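PDB 5NNS: AA9 family lytic polysaccharide monooxygenase B from Heterobasidion irregulare TC 32-1, which cleaves cellulose chains oxidatively with a single active-site copper ion, oxidising the C1 carbon at the scissile glycosidic bond. Local coordinates for residues A[38-43]-A[161-166]; A[86-91]-A[152-157]. All blocks are in the same frame, centred on the assembly; numbering follows the deposited sequence.

Interaction 1: A[38-43]-A[161-166]; sequences PITDPT and SNQPQF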
ATOM      1  N   PRO A  38       9.115 -10.343  -0.776  1.00 15.68           N
ATOM      2  CA  PRO A  38       8.406  -9.538  -1.761  1.00 15.78           C
ATOM      3  C   PRO A  38       7.607 -10.380  -2.755  1.00 15.83           C
ATOM      4  O   PRO A  38       7.910 -11.557  -2.975  1.00 15.87           O
ATOM      5  CB  PRO A  38       9.528  -8.813  -2.502  1.00 15.69           C
ATOM      6  CG  PRO A  38      10.706  -9.707  -2.365  1.00 15.83           C
ATOM      7  CD  PRO A  38      10.569 -10.361  -1.019  1.00 15.72           C
ATOM      8  N   ILE A  39       6.586  -9.755  -3.324  1.00 15.86           N
ATOM      9  CA  ILE A  39       5.968 -10.215  -4.560  1.00 16.01           C
ATOM     10  C   ILE A  39       6.828  -9.637  -5.682  1.00 16.11           C
ATOM     11  O   ILE A  39       7.015  -8.424  -5.752  1.00 16.29           O
ATOM     12  CB  ILE A  39       4.495  -9.752  -4.646  1.00 15.85           C
ATOM     13  CG1 ILE A  39       3.663 -10.607  -3.682  1.00 15.98           C
ATOM     14  CG2 ILE A  39       3.973  -9.832  -6.083  1.00 15.83           C
ATOM     15  CD1 ILE A  39       2.240 -10.161  -3.465  1.00 16.04           C
ATOM     16  N   THR A  40       7.366 -10.511  -6.532  1.00 16.07           N
ATOM     17  CA  THR A  40       8.310 -10.124  -7.594  1.00 16.27           C
ATOM     18  C   THR A  40       7.694 -10.046  -9.001  1.00 16.29           C
ATOM     19  O   THR A  40       8.297  -9.463  -9.904  1.00 15.84           O
ATOM     20  CB  THR A  40       9.512 -11.094  -7.637  1.00 16.36           C
ATOM     21  OG1 THR A  40       9.041 -12.434  -7.803  1.00 16.54           O
ATOM     22  CG2 THR A  40      10.309 -11.018  -6.338  1.00 16.55           C
ATOM     23  N   ASP A  41       6.520 -10.649  -9.192  1.00 16.47           N
ATOM     24  CA  ASP A  41       5.790 -10.545 -10.451  1.00 16.59           C
ATOM     25  C   ASP A  41       4.797  -9.396 -10.304  1.00 16.28           C
ATOM     26  O   ASP A  41       3.885  -9.499  -9.481  1.00 16.38           O
ATOM     27  CB  ASP A  41       5.057 -11.855 -10.754  1.00 16.92           C
ATOM     28  CG  ASP A  41       4.332 -11.843 -12.106  1.00 17.38           C
ATOM     29  OD1 ASP A  41       4.359 -10.832 -12.849  1.00 17.21           O
ATOM     30  OD2 ASP A  41       3.708 -12.876 -12.422  1.00 18.26           O
ATOM     31  N   PRO A  42       4.949  -8.307 -11.102  1.00 15.74           N
ATOM     32  CA  PRO A  42       3.993  -7.196 -10.980  1.00 15.45           C
ATOM     33  C   PRO A  42       2.540  -7.567 -11.314  1.00 15.29           C
ATOM     34  O   PRO A  42       1.634  -6.867 -10.874  1.00 15.43           O
ATOM     35  CB  PRO A  42       4.530  -6.154 -11.970  1.00 15.36           C
ATOM     36  CG  PRO A  42       5.311  -6.935 -12.960  1.00 15.53           C
ATOM     37  CD  PRO A  42       5.944  -8.039 -12.160  1.00 15.59           C
ATOM     38  N   THR A  43       2.331  -8.653 -12.065  1.00 15.18           N
ATOM     39  CA  THR A  43       0.987  -9.163 -12.383  1.00 15.17           C
ATOM     40  C   THR A  43       0.506 -10.310 -11.480  1.00 15.18           C
ATOM     41  O   THR A  43      -0.494 -10.946 -11.798  1.00 15.05           O
ATOM     42  CB  THR A  43       0.916  -9.651 -13.850  1.00 15.20           C
ATOM     43  OG1 THR A  43       1.755 -10.800 -14.020  1.00 15.25           O
ATOM     44  CG2 THR A  43       1.357  -8.567 -14.807  1.00 15.26           C
ATOM     45  N   SER A 161      18.638  -5.081  -9.727  1.00 14.92           N
ATOM     46  CA  SER A 161      18.507  -4.834 -11.170  1.00 15.42           C
ATOM     47  C   SER A 161      17.438  -5.676 -11.845  1.00 15.43           C
ATOM     48  O   SER A 161      17.545  -6.893 -11.879  1.00 15.69           O
ATOM     49  CB  SER A 161      19.835  -5.114 -11.871  1.00 15.58           C
ATOM     50  OG  SER A 161      20.834  -4.260 -11.364  1.00 16.20           O
ATOM     51  N   ASN A 162      16.400  -5.015 -12.349  1.00 15.56           N
ATOM     52  CA  ASN A 162      15.326  -5.646 -13.142  1.00 15.75           C
ATOM     53  C   ASN A 162      14.426  -6.657 -12.408  1.00 15.81           C
ATOM     54  O   ASN A 162      13.680  -7.386 -13.052  1.00 15.98           O
ATOM     55  CB  ASN A 162      15.891  -6.255 -14.434  1.00 15.73           C
ATOM     56  CG  ASN A 162      16.716  -5.263 -15.230  1.00 15.82           C
ATOM     57  OD1 ASN A 162      17.947  -5.317 -15.216  1.00 15.89           O
ATOM     58  ND2 ASN A 162      16.042  -4.337 -15.912  1.00 15.97           N
ATOM     59  N   GLN A 163      14.534  -6.719 -11.078  0.70 16.24           N
ATOM     60  CA  GLN A 163      13.643  -7.508 -10.239  0.70 16.52           C
ATOM     61  C   GLN A 163      12.950  -6.529  -9.297  0.70 16.16           C
ATOM     62  O   GLN A 163      13.559  -6.058  -8.328  0.70 16.40           O
ATOM     63  CB  GLN A 163      14.401  -8.571  -9.437  0.70 17.31           C
ATOM     64  CG  GLN A 163      13.474  -9.552  -8.716  0.70 17.91           C
ATOM     65  CD  GLN A 163      14.207 -10.500  -7.786  0.70 18.41           C
ATOM     66  OE1 GLN A 163      13.832 -10.652  -6.626  0.70 19.21           O
ATOM     67  NE2 GLN A 163      15.254 -11.142  -8.290  0.70 18.67           N
ATOM     68  N   PRO A 164      11.685  -6.189  -9.593  1.00 15.51           N
ATOM     69  CA  PRO A 164      10.928  -5.351  -8.661  1.00 15.09           C
ATOM     70  C   PRO A 164      10.496  -6.156  -7.455  1.00 14.32           C
ATOM     71  O   PRO A 164      10.247  -7.348  -7.581  1.00 14.51           O
ATOM     72  CB  PRO A 164       9.708  -4.919  -9.477  1.00 15.23           C
ATOM     73  CG  PRO A 164       9.534  -6.004 -10.486  1.00 15.29           C
ATOM     74  CD  PRO A 164      10.913  -6.459 -10.826  1.00 15.36           C
ATOM     75  N   GLN A 165      10.445  -5.509  -6.299  1.00 13.67           N
ATOM     76  CA  GLN A 165      10.005  -6.143  -5.072  1.00 13.19           C
ATOM     77  C   GLN A 165       8.845  -5.335  -4.502  1.00 12.77           C
ATOM     78  O   GLN A 165       9.049  -4.260  -3.924  1.00 12.58           O
ATOM     79  CB  GLN A 165      11.152  -6.208  -4.084  1.00 13.34           C
ATOM     80  CG  GLN A 165      12.252  -7.166  -4.510  1.00 13.53           C
ATOM     81  CD  GLN A 165      13.399  -7.214  -3.522  1.00 13.55           C
ATOM     82  OE1 GLN A 165      13.295  -6.737  -2.388  1.00 13.49           O
ATOM     83  NE2 GLN A 165      14.509  -7.787  -3.954  1.00 13.63           N
ATOM     84  N   PHE A 166       7.637  -5.857  -4.699  1.00 12.02           N
ATOM     85  CA  PHE A 166       6.415  -5.264  -4.191  1.00 11.72           C
ATOM     86  C   PHE A 166       6.122  -5.832  -2.806  1.00 11.78           C
ATOM     87  O   PHE A 166       6.123  -7.052  -2.622  1.00 11.55           O
ATOM     88  CB  PHE A 166       5.250  -5.578  -5.131  1.00 11.52           C
ATOM     89  CG  PHE A 166       5.445  -5.057  -6.525  1.00 11.35           C
ATOM     90  CD1 PHE A 166       5.041  -3.773  -6.860  1.00 11.36           C
ATOM     91  CD2 PHE A 166       6.034  -5.846  -7.510  1.00 11.18           C
ATOM     92  CE1 PHE A 166       5.222  -3.284  -8.147  1.00 11.27           C
ATOM     93  CE2 PHE A 166       6.210  -5.367  -8.795  1.00 11.20           C
ATOM     94  CZ  PHE A 166       5.806  -4.081  -9.114  1.00 11.17           C
TER
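Ile39 and Phe166 form a single antiparallel beta bridge, a hydrogen-bonded pair that fixes a long loop of the AA9 fold to strand 165-176, beside the copper site. Ile39 N donates to Phe166 O (2.8 Å, 153° at the hydrogen), and Phe166 N returns an equally short bond to Ile39 O. Pro38 and Pro42, which have no N-H to give, stand near this pair and present compact, puckered apolar rings instead. The Phe166 ring, with CG anti to its own carbonyl carbon (chi1 -60°), reaches toward Pro42, whose CB lies 3.7 Å from Phe166 CE2. Ile39 O meets the same ring at its edge, in plane, 3.3 Å from Phe166 CD2. An alanine in place of Phe166 would probably keep the bridge but leave Pro42 without its aromatic neighbour and open a gap beside Tyr195, whose ring meets that of Phe166. Gln165 runs alongside Pro38, pointing the same way, with the two CB atoms 3.5 Å apart; its extended chain carries the amide toward the copper. Gln165 is, by similarity, an O2-binding residue, and its OE1 is hydrogen-bonded to Tyr167 OH. Thr40 CA makes a CA-H...O contact with Pro164 O at 3.4 Å. The branched side chain of Thr40 adds a contact of its own, its methyl CG2 lying 3.6 Å from Gln163 OE1.

Interaction 2: A[86-91]-A[152-157]; sequences MVYMAN and RHELLA
Tyr88 and Arg152 lie side by side and point the same way from two antiparallel strands, their ring and guanidinium planes turned 74° apart. Tyr88 CD1 lies at the guanidinium edge, near its plane, 3.3 Å from Arg152 NH1, which approaches the tyrosine ring obliquely. Arg152 is extended from CG to NE, with CG anti to the backbone N (chi1 165°), a length that lets its buried charge pass the tyrosine and meet Glu154 two residues on. Arg152 NH1 and Glu154 OE1 form a salt bridge at 2.8 Å; this hydrogen bond and that from Arg152 NH2 to Glu154 OE2 are both weak in angle. Arg152 NE also donates to Ser48 O and Arg152 NH2 to Ile47 O, so backbone carbonyls of a loop help satisfy the buried guanidinium, while Glu154 OE1 also bonds Tyr195 OH. Met86, unbranched and flexible, bends at chi3 to set CE 3.5 Å from Glu154 OE1 and against Leu156 CB. Val87 and His153 occupy the other face of the sheet as a non-hydrogen-bonded pair: Val87 CG1 sits over one face of the imidazole, offset toward its rim, in a CH-pi contact 4.2 Å from the ring centroid. Main-chain bonds in both directions at Met86-Glu154 and Tyr88-Arg152 hold this register. Strands 85-91 and 147-157 are central neighbours in the mixed sheet of the AA9 beta-sandwich, flanked by strand 106-116 beyond the first and strand 165-176 beyond the second.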
ATOM      1  N   MET A  86       3.713   3.967  -1.814  1.00 11.07           N
ATOM      2  CA  MET A  86       2.390   4.259  -2.373  1.00 11.33           C
ATOM      3  C   MET A  86       1.314   3.842  -1.394  1.00 11.48           C
ATOM      4  O   MET A  86       1.421   2.789  -0.754  1.00 11.57           O
ATOM      5  CB  MET A  86       2.193   3.525  -3.702  1.00 11.41           C
ATOM      6  CG  MET A  86       3.110   4.019  -4.810  1.00 11.51           C
ATOM      7  SD  MET A  86       3.090   2.916  -6.229  1.00 11.86           S
ATOM      8  CE  MET A  86       4.140   1.590  -5.622  1.00 11.60           C
ATOM      9  N   VAL A  87       0.283   4.673  -1.279  1.00 11.65           N
ATOM     10  CA  VAL A  87      -0.884   4.368  -0.460  1.00 12.00           C
ATOM     11  C   VAL A  87      -2.113   4.381  -1.365  1.00 12.51           C
ATOM     12  O   VAL A  87      -2.385   5.368  -2.044  1.00 12.38           O
ATOM     13  CB  VAL A  87      -1.025   5.349   0.718  1.00 11.98           C
ATOM     14  CG1 VAL A  87      -2.114   4.886   1.680  1.00 12.00           C
ATOM     15  CG2 VAL A  87       0.311   5.480   1.447  1.00 11.98           C
ATOM     16  N   TYR A  88      -2.817   3.252  -1.400  1.00 13.44           N
ATOM     17  CA  TYR A  88      -4.021   3.076  -2.204  1.00 14.04           C
ATOM     18  C   TYR A  88      -5.224   2.881  -1.289  1.00 14.69           C
ATOM     19  O   TYR A  88      -5.085   2.478  -0.122  1.00 14.77           O
ATOM     20  CB  TYR A  88      -3.914   1.826  -3.088  1.00 13.99           C
ATOM     21  CG  TYR A  88      -3.022   1.912  -4.309  1.00 14.08           C
ATOM     22  CD1 TYR A  88      -1.636   1.777  -4.202  1.00 14.13           C
ATOM     23  CD2 TYR A  88      -3.566   2.074  -5.590  1.00 14.22           C
ATOM     24  CE1 TYR A  88      -0.818   1.824  -5.324  1.00 14.10           C
ATOM     25  CE2 TYR A  88      -2.752   2.121  -6.720  1.00 14.16           C
ATOM     26  CZ  TYR A  88      -1.382   1.995  -6.580  1.00 14.17           C
ATOM     27  OH  TYR A  88      -0.572   2.042  -7.693  1.00 14.28           O
ATOM     28  N   MET A  89      -6.405   3.145  -1.839  1.00 15.08           N
ATOM     29  CA  MET A  89      -7.654   2.679  -1.250  1.00 15.47           C
ATOM     30  C   MET A  89      -8.572   2.093  -2.321  1.00 15.77           C
ATOM     31  O   MET A  89      -8.400   2.341  -3.515  1.00 15.24           O
ATOM     32  CB  MET A  89      -8.374   3.816  -0.538  1.00 15.73           C
ATOM     33  CG  MET A  89      -7.656   4.377   0.675  1.00 15.79           C
ATOM     34  SD  MET A  89      -8.589   5.798   1.271  1.00 15.81           S
ATOM     35  CE  MET A  89      -9.927   4.979   2.135  1.00 15.72           C
ATOM     36  N   ALA A  90      -9.548   1.316  -1.866  1.00 16.38           N
ATOM     37  CA  ALA A  90     -10.557   0.726  -2.736  1.00 17.24           C
ATOM     38  C   ALA A  90     -11.845   0.537  -1.966  1.00 18.07           C
ATOM     39  O   ALA A  90     -11.819   0.044  -0.845  1.00 17.86           O
ATOM     40  CB  ALA A  90     -10.078  -0.619  -3.261  1.00 17.36           C
ATOM     41  N   ASN A  91     -12.962   0.913  -2.584  1.00 19.69           N
ATOM     42  CA  ASN A  91     -14.292   0.626  -2.048  1.00 20.54           C
ATOM     43  C   ASN A  91     -14.527  -0.879  -2.138  1.00 21.81           C
ATOM     44  O   ASN A  91     -14.307  -1.480  -3.184  1.00 21.95           O
ATOM     45  CB  ASN A  91     -15.366   1.380  -2.845  1.00 20.23           C
ATOM     46  CG  ASN A  91     -16.672   1.533  -2.081  1.00 20.07           C
ATOM     47  OD1 ASN A  91     -17.225   0.562  -1.555  1.00 19.26           O
ATOM     48  ND2 ASN A  91     -17.176   2.763  -2.026  1.00 19.90           N
ATOM     49  N   ARG A 152      -4.520   0.381   1.603  1.00 14.12           N
ATOM     50  CA  ARG A 152      -3.433  -0.443   1.097  1.00 13.36           C
ATOM     51  C   ARG A 152      -2.122   0.344   1.094  1.00 12.77           C
ATOM     52  O   ARG A 152      -2.049   1.407   0.471  1.00 12.47           O
ATOM     53  CB  ARG A 152      -3.784  -0.920  -0.320  1.00 13.46           C
ATOM     54  CG  ARG A 152      -2.621  -1.488  -1.128  1.00 13.41           C
ATOM     55  CD  ARG A 152      -3.091  -2.108  -2.426  1.00 13.53           C
ATOM     56  NE  ARG A 152      -2.097  -3.025  -2.981  1.00 13.45           N
ATOM     57  CZ  ARG A 152      -1.087  -2.683  -3.783  1.00 13.68           C
ATOM     58  NH1 ARG A 152      -0.892  -1.421  -4.156  1.00 13.72           N
ATOM     59  NH2 ARG A 152      -0.261  -3.628  -4.221  1.00 13.73           N
ATOM     60  N   HIS A 153      -1.098  -0.183   1.775  1.00 11.96           N
ATOM     61  CA  HIS A 153       0.255   0.400   1.743  1.00 11.52           C
ATOM     62  C   HIS A 153       1.168  -0.491   0.923  1.00 11.16           C
ATOM     63  O   HIS A 153       1.105  -1.715   1.043  1.00 10.99           O
ATOM     64  CB  HIS A 153       0.825   0.567   3.150  1.00 11.35           C
ATOM     65  CG  HIS A 153       0.119   1.606   3.958  1.00 11.36           C
ATOM     66  ND1 HIS A 153      -1.079   1.365   4.588  1.00 11.43           N
ATOM     67  CD2 HIS A 153       0.430   2.898   4.218  1.00 11.47           C
ATOM     68  CE1 HIS A 153      -1.477   2.463   5.208  1.00 11.55           C
ATOM     69  NE2 HIS A 153      -0.576   3.407   5.006  1.00 11.36           N
ATOM     70  N   GLU A 154       2.021   0.131   0.108  1.00 10.75           N
ATOM     71  CA  GLU A 154       2.903  -0.590  -0.788  1.00 10.49           C
ATOM     72  C   GLU A 154       4.280   0.051  -0.865  1.00 10.41           C
ATOM     73  O   GLU A 154       4.409   1.274  -1.031  1.00 10.28           O
ATOM     74  CB  GLU A 154       2.299  -0.665  -2.185  1.00 10.46           C
ATOM     75  CG  GLU A 154       3.075  -1.565  -3.134  1.00 10.38           C
ATOM     76  CD  GLU A 154       2.371  -1.775  -4.456  1.00 10.43           C
ATOM     77  OE1 GLU A 154       1.745  -0.822  -4.976  1.00 10.33           O
ATOM     78  OE2 GLU A 154       2.426  -2.911  -4.975  1.00 10.49           O
ATOM     79  N   LEU A 155       5.297  -0.798  -0.747  1.00 10.17           N
ATOM     80  CA  LEU A 155       6.680  -0.409  -0.960  1.00 10.11           C
ATOM     81  C   LEU A 155       7.167  -1.141  -2.183  1.00 10.13           C
ATOM     82  O   LEU A 155       6.958  -2.350  -2.308  1.00 10.43           O
ATOM     83  CB  LEU A 155       7.534  -0.784   0.247  1.00  9.97           C
ATOM     84  CG  LEU A 155       7.100  -0.208   1.596  1.00  9.91           C
ATOM     85  CD1 LEU A 155       8.123  -0.552   2.669  1.00  9.85           C
ATOM     86  CD2 LEU A 155       6.891   1.298   1.543  1.00  9.87           C
ATOM     87  N   LEU A 156       7.789  -0.405  -3.094  1.00 10.11           N
ATOM     88  CA  LEU A 156       8.381  -0.980  -4.290  1.00 10.11           C
ATOM     89  C   LEU A 156       9.879  -0.758  -4.172  1.00 10.08           C
ATOM     90  O   LEU A 156      10.372   0.317  -4.489  1.00  9.76           O
ATOM     91  CB  LEU A 156       7.803  -0.329  -5.552  1.00 10.08           C
ATOM     92  CG  LEU A 156       8.493  -0.614  -6.893  1.00 10.24           C
ATOM     93  CD1 LEU A 156       8.709  -2.104  -7.112  1.00 10.23           C
ATOM     94  CD2 LEU A 156       7.717   0.006  -8.050  1.00 10.25           C
ATOM     95  N   ALA A 157      10.583  -1.776  -3.683  1.00 10.18           N
ATOM     96  CA  ALA A 157      12.035  -1.751  -3.575  1.00 10.37           C
ATOM     97  C   ALA A 157      12.644  -2.147  -4.917  1.00 10.47           C
ATOM     98  O   ALA A 157      12.348  -3.223  -5.429  1.00 10.34           O
ATOM     99  CB  ALA A 157      12.506  -2.691  -2.474  1.00 10.38           C
TER

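Overall arrangement
Interaction 2 forms part of the core sheet, its centre about 2 Å from that of the chain, while interaction 1 lies toward the copper surface, with the two centres about 15 Å apart. Strands 147-157 and 165-176, consecutive in the chain and adjacent in the sheet, join them: Gln165 O is probably hydrogen-bonded to Ala157 N at 2.9 Å. Phe166 CD1 packs 3.3 Å from Glu154 OE2, and Phe166 CE1 lies 3.8 Å from Leu156 CD1. The aromatic residue of interaction 1 therefore rests on the charged and apolar side chains of interaction 2. At the surface end, the nearest atom of the Gln165 side chain is about 4 Å from the copper ion, whose site is formed by His1, His80 and Tyr167.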